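Local coordinates for probable transcriptional regulator (Rhodococcus jostii, PDB 3HIM), which probably binds cis-regulatory DNA through a helix-turn-helix motif as a TetR-family transcription factor, at residues Y100-A105 with G169-S173; G151-P155 with L196-C201. All blocks are in the same frame, centred on the assembly; numbering follows the deposited sequence.

Contact 1: residues Y100-A105 with G169-S173; sequences YVTWHA and GIDVS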
loop_
_atom_site.group_PDB
_atom_site.type_symbol
_atom_site.label_atom_id
_atom_site.label_comp_id
_atom_site.label_asym_id
_atom_site.label_seq_id
_atom_site.Cartn_x
_atom_site.Cartn_y
_atom_site.Cartn_z
ATOM N N TYR B 100 -8.336 -10.682 -7.034
ATOM C CA TYR B 100 -7.176 -9.865 -6.711
ATOM C C TYR B 100 -7.211 -9.372 -5.266
ATOM O O TYR B 100 -6.236 -9.550 -4.528
ATOM C CB TYR B 100 -7.107 -8.683 -7.657
ATOM C CG TYR B 100 -5.835 -7.872 -7.586
ATOM C CD1 TYR B 100 -4.592 -8.427 -7.936
ATOM C CD2 TYR B 100 -5.887 -6.525 -7.247
ATOM C CE1 TYR B 100 -3.401 -7.624 -7.919
ATOM C CE2 TYR B 100 -4.749 -5.740 -7.205
ATOM C CZ TYR B 100 -3.512 -6.286 -7.545
ATOM O OH TYR B 100 -2.422 -5.464 -7.505
ATOM N N VAL B 101 -8.322 -8.764 -4.858
ATOM C CA VAL B 101 -8.458 -8.243 -3.483
ATOM C C VAL B 101 -8.391 -9.383 -2.434
ATOM O O VAL B 101 -7.630 -9.301 -1.451
ATOM C CB VAL B 101 -9.744 -7.414 -3.349
ATOM C CG1 VAL B 101 -10.062 -7.104 -1.883
ATOM C CG2 VAL B 101 -9.619 -6.100 -4.171
ATOM N N THR B 102 -9.169 -10.451 -2.663
ATOM C CA THR B 102 -9.149 -11.641 -1.799
ATOM C C THR B 102 -7.727 -12.182 -1.625
ATOM O O THR B 102 -7.318 -12.467 -0.515
ATOM C CB THR B 102 -10.059 -12.765 -2.378
ATOM O OG1 THR B 102 -11.374 -12.243 -2.539
ATOM C CG2 THR B 102 -10.101 -14.000 -1.470
ATOM N N TRP B 103 -6.987 -12.319 -2.728
ATOM C CA TRP B 103 -5.614 -12.809 -2.651
ATOM C C TRP B 103 -4.781 -11.937 -1.731
ATOM O O TRP B 103 -4.018 -12.434 -0.881
ATOM C CB TRP B 103 -4.969 -12.884 -4.025
ATOM C CG TRP B 103 -3.658 -13.612 -3.989
ATOM C CD1 TRP B 103 -3.446 -14.929 -4.292
ATOM C CD2 TRP B 103 -2.377 -13.074 -3.603
ATOM N NE1 TRP B 103 -2.106 -15.249 -4.124
ATOM C CE2 TRP B 103 -1.429 -14.126 -3.709
ATOM C CE3 TRP B 103 -1.939 -11.807 -3.184
ATOM C CZ2 TRP B 103 -0.067 -13.949 -3.414
ATOM C CZ3 TRP B 103 -0.578 -11.626 -2.891
ATOM C CH2 TRP B 103 0.342 -12.702 -3.001
ATOM N N HIS B 104 -4.918 -10.635 -1.902
ATOM C CA HIS B 104 -4.142 -9.696 -1.129
ATOM C C HIS B 104 -4.483 -9.643 0.375
ATOM O O HIS B 104 -3.607 -9.359 1.197
ATOM C CB HIS B 104 -4.199 -8.318 -1.777
ATOM C CG HIS B 104 -3.142 -8.107 -2.814
ATOM N ND1 HIS B 104 -1.819 -7.887 -2.489
ATOM C CD2 HIS B 104 -3.207 -8.105 -4.167
ATOM C CE1 HIS B 104 -1.116 -7.751 -3.597
ATOM N NE2 HIS B 104 -1.937 -7.866 -4.629
ATOM N N ALA B 105 -5.736 -9.905 0.724
ATOM C CA ALA B 105 -6.134 -10.077 2.126
ATOM C C ALA B 105 -5.603 -11.399 2.715
ATOM O O ALA B 105 -4.925 -11.380 3.739
ATOM C CB ALA B 105 -7.633 -10.007 2.264
ATOM N N GLY B 169 -5.672 -3.161 -4.471
ATOM C CA GLY B 169 -5.436 -4.564 -4.067
ATOM C C GLY B 169 -4.141 -4.706 -3.260
ATOM O O GLY B 169 -4.141 -5.267 -2.166
ATOM N N ILE B 170 -3.050 -4.153 -3.788
ATOM C CA ILE B 170 -1.768 -4.209 -3.119
ATOM C C ILE B 170 -1.809 -3.557 -1.738
ATOM O O ILE B 170 -1.199 -4.072 -0.804
ATOM C CB ILE B 170 -0.681 -3.536 -3.972
ATOM C CG1 ILE B 170 -0.339 -4.426 -5.177
ATOM C CG2 ILE B 170 0.564 -3.225 -3.111
ATOM C CD1 ILE B 170 0.378 -3.681 -6.323
ATOM N N ASP B 171 -2.533 -2.441 -1.599
ATOM C CA ASP B 171 -2.559 -1.746 -0.314
ATOM C C ASP B 171 -3.385 -2.482 0.742
ATOM O O ASP B 171 -3.159 -2.323 1.929
ATOM C CB ASP B 171 -3.031 -0.303 -0.454
ATOM C CG ASP B 171 -2.725 0.527 0.784
ATOM O OD1 ASP B 171 -1.527 0.758 1.104
ATOM O OD2 ASP B 171 -3.690 0.956 1.440
ATOM N N VAL B 172 -4.338 -3.292 0.296
ATOM C CA VAL B 172 -5.067 -4.183 1.197
ATOM C C VAL B 172 -4.074 -4.988 2.041
ATOM O O VAL B 172 -4.314 -5.243 3.207
ATOM C CB VAL B 172 -6.024 -5.134 0.399
ATOM C CG1 VAL B 172 -6.436 -6.389 1.221
ATOM C CG2 VAL B 172 -7.264 -4.369 -0.145
ATOM N N SER B 173 -2.948 -5.388 1.462
ATOM C CA SER B 173 -1.994 -6.213 2.215
ATOM C C SER B 173 -1.351 -5.438 3.369
ATOM O O SER B 173 -0.850 -6.036 4.317
ATOM C CB SER B 173 -0.925 -6.831 1.306
ATOM O OG SER B 173 -1.523 -7.721 0.381
#
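Two nearly parallel helical segments of the TetR-like C-terminal domain, 100-105 of helix 89-106 and 169-173 of helix 158-175, run with their axes 7.9 Å apart at an angle of 18°, away from the predicted DNA-binding motif. Gly169 permits this closeness: Tyr100, in the t rotamer, brings its ring against the glycine, CE2 to Gly169 CA 3.4 Å, where a CB would clash. The Tyr100 hydroxyl reaches past it, with OH 3.3 Å from Ile170 CG1, and hydrogen-bonds to Thr166 O. His104 is the knob of the interface, its side chain seated among Gly169, Ile170, Val172 and Ser173. Its m rotamer brings one imidazole face over the backbone, so that Ile170 CA makes a CH-pi contact 3.8 Å from the ring centroid, and directs the ring edge at Ser173. There His104 ND1 donates to Ser173 OG (2.9 Å), while Ser173 OG, with its own m rotamer, donates to His104 O (2.8 Å). Val172 adds apolar contacts, CG1 lying 4.0 Å from Ala105 CB and CG2 4.3 Å from Val101 CG1. The two bonds imply a hydrogen on ND1 and a serine hydroxyl that accepts and donates at once, satisfying polar groups inside a buried helix-helix interface.

Contact 2: residues G151-P155 with L196-C201; sequences GDFHP and LRMVGC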
loop_
_atom_site.group_PDB
_atom_site.type_symbol
_atom_site.label_atom_id
_atom_site.label_comp_id
_atom_site.label_asym_id
_atom_site.label_seq_id
_atom_site.Cartn_x
_atom_site.Cartn_y
_atom_site.Cartn_z
ATOM N N GLY B 151 -18.459 -0.926 -25.564
ATOM C CA GLY B 151 -19.301 0.181 -25.123
ATOM C C GLY B 151 -19.825 -0.030 -23.703
ATOM O O GLY B 151 -20.695 0.707 -23.254
ATOM N N ASP B 152 -19.315 -1.050 -23.006
ATOM C CA ASP B 152 -19.644 -1.277 -21.599
ATOM C C ASP B 152 -18.954 -0.276 -20.669
ATOM O O ASP B 152 -19.498 0.090 -19.628
ATOM C CB ASP B 152 -19.228 -2.679 -21.168
ATOM C CG ASP B 152 -20.032 -3.770 -21.844
ATOM O OD1 ASP B 152 -21.241 -3.572 -22.095
ATOM O OD2 ASP B 152 -19.448 -4.844 -22.097
ATOM N N PHE B 153 -17.740 0.135 -21.026
ATOM C CA PHE B 153 -16.939 0.987 -20.148
ATOM C C PHE B 153 -16.695 2.310 -20.842
ATOM O O PHE B 153 -16.675 2.372 -22.072
ATOM C CB PHE B 153 -15.576 0.328 -19.799
ATOM C CG PHE B 153 -15.678 -0.923 -18.923
ATOM C CD1 PHE B 153 -16.828 -1.209 -18.188
ATOM C CD2 PHE B 153 -14.595 -1.798 -18.821
ATOM C CE1 PHE B 153 -16.919 -2.357 -17.380
ATOM C CE2 PHE B 153 -14.669 -2.961 -18.014
ATOM C CZ PHE B 153 -15.840 -3.232 -17.290
ATOM N N HIS B 154 -16.488 3.362 -20.057
ATOM C CA HIS B 154 -16.141 4.688 -20.584
ATOM C C HIS B 154 -15.061 5.312 -19.709
ATOM O O HIS B 154 -15.292 6.343 -19.075
ATOM C CB HIS B 154 -17.376 5.583 -20.627
ATOM C CG HIS B 154 -18.563 4.908 -21.229
ATOM N ND1 HIS B 154 -18.681 4.686 -22.586
ATOM C CD2 HIS B 154 -19.658 4.352 -20.659
ATOM C CE1 HIS B 154 -19.816 4.051 -22.828
ATOM N NE2 HIS B 154 -20.428 3.838 -21.677
ATOM N N PRO B 155 -13.875 4.689 -19.685
ATOM C CA PRO B 155 -12.791 5.116 -18.799
ATOM C C PRO B 155 -12.283 6.475 -19.212
ATOM O O PRO B 155 -12.265 6.786 -20.404
ATOM C CB PRO B 155 -11.687 4.057 -19.025
ATOM C CG PRO B 155 -12.012 3.402 -20.296
ATOM C CD PRO B 155 -13.447 3.642 -20.636
ATOM N N LEU B 196 -16.020 -0.805 -10.970
ATOM C CA LEU B 196 -16.997 -0.632 -12.049
ATOM C C LEU B 196 -17.300 0.839 -12.227
ATOM O O LEU B 196 -17.339 1.319 -13.363
ATOM C CB LEU B 196 -18.264 -1.451 -11.807
ATOM C CG LEU B 196 -18.025 -2.956 -11.933
ATOM C CD1 LEU B 196 -19.235 -3.719 -11.378
ATOM C CD2 LEU B 196 -17.717 -3.402 -13.369
ATOM N N ARG B 197 -17.458 1.563 -11.116
ATOM C CA ARG B 197 -17.730 2.995 -11.169
ATOM C C ARG B 197 -16.578 3.787 -11.790
ATOM O O ARG B 197 -16.803 4.715 -12.578
ATOM C CB ARG B 197 -18.059 3.545 -9.777
ATOM C CG ARG B 197 -19.475 3.270 -9.323
ATOM C CD ARG B 197 -20.390 4.382 -9.785
ATOM N NE ARG B 197 -21.769 4.276 -9.291
ATOM C CZ ARG B 197 -22.266 4.949 -8.252
ATOM N NH1 ARG B 197 -21.508 5.766 -7.539
ATOM N NH2 ARG B 197 -23.539 4.797 -7.919
ATOM N N MET B 198 -15.360 3.406 -11.421
ATOM C CA MET B 198 -14.146 4.007 -11.933
ATOM C C MET B 198 -14.073 3.909 -13.459
ATOM O O MET B 198 -13.693 4.877 -14.123
ATOM C CB MET B 198 -12.914 3.331 -11.316
ATOM C CG MET B 198 -12.484 3.939 -9.981
ATOM S SD MET B 198 -10.960 3.165 -9.379
ATOM C CE MET B 198 -11.701 1.902 -8.344
ATOM N N VAL B 199 -14.418 2.748 -14.015
ATOM C CA VAL B 199 -14.295 2.592 -15.467
ATOM C C VAL B 199 -15.568 3.036 -16.186
ATOM O O VAL B 199 -15.710 2.836 -17.396
ATOM C CB VAL B 199 -13.856 1.177 -15.895
ATOM C CG1 VAL B 199 -12.507 0.867 -15.308
ATOM C CG2 VAL B 199 -14.891 0.132 -15.489
ATOM N N GLY B 200 -16.477 3.640 -15.418
ATOM C CA GLY B 200 -17.696 4.254 -15.944
ATOM C C GLY B 200 -18.693 3.258 -16.478
ATOM O O GLY B 200 -19.425 3.558 -17.420
ATOM N N CYS B 201 -18.704 2.056 -15.900
ATOM C CA CYS B 201 -19.754 1.053 -16.166
ATOM C C CYS B 201 -21.069 1.435 -15.464
ATOM O O CYS B 201 -21.045 2.030 -14.373
ATOM C CB CYS B 201 -19.301 -0.327 -15.677
ATOM S SG CYS B 201 -20.402 -1.715 -16.151
#
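Phe153 forms the apolar centre, its ring lodged beside the end of helix 184-198. Val199 CG2 sits over one face, 3.5 Å from the ring centroid and 9° off the normal, in a CH-pi contact. Phe153 CE1 meets Cys201 CB at 3.6 Å and Leu196 CD2 at 4.2 Å, while Cys201 SG lies at the ring edge, 5.0 Å from the centroid, as a sulfur-aromatic contact. Pro90 of helix 89-106 also packs on Phe153, and Ile144 of helix 123-149 touches both Val199 and Pro155. Outward from this cluster the backbones meet: His154 N donates to Val199 O (2.8 Å), the single hydrogen bond between the segments. At the exposed edge the His154 ring edge faces a carbonyl, with CD2 3.3 Å from Gly200 O. Beyond it, His154 O accepts a bond from Arg197 of the second subunit, so the loop also takes part in the dimer interface. Gly200, at positive phi, is the C-prime residue of a Schellman motif, with Cys201 N bonded to Leu196 O (3.0 Å) and Gly200 N to Arg197 O (3.1 Å). Gly151 occupies the corresponding place after helix 123-149; the arrangement is thus a pairing of two Schellman-terminated helix ends through the loops that follow them.

How the contacts relate
Both contacts belong to the TetR-like C-terminal region, their centres about 22 Å apart and with no direct touch. Contact 1 is core, its centre about 7 Å from that of the chain; contact 2 is peripheral, at about 24 Å, and only partly buried. Helices 158-175 and 184-198 follow each other in the chain, one contributing to each contact, and Tyr191 of the latter packs on Val101 and Val172 of contact 1. In the interior, helix sides interlock and side-chain hydrogen bonding accompanies the packing; at the periphery, loops are joined by a backbone bond beside an apolar cluster round a single phenylalanine. Both segment pairs also border the second subunit: Ile170 packs on its Arg174, and His154 O accepts a bond from its Arg197.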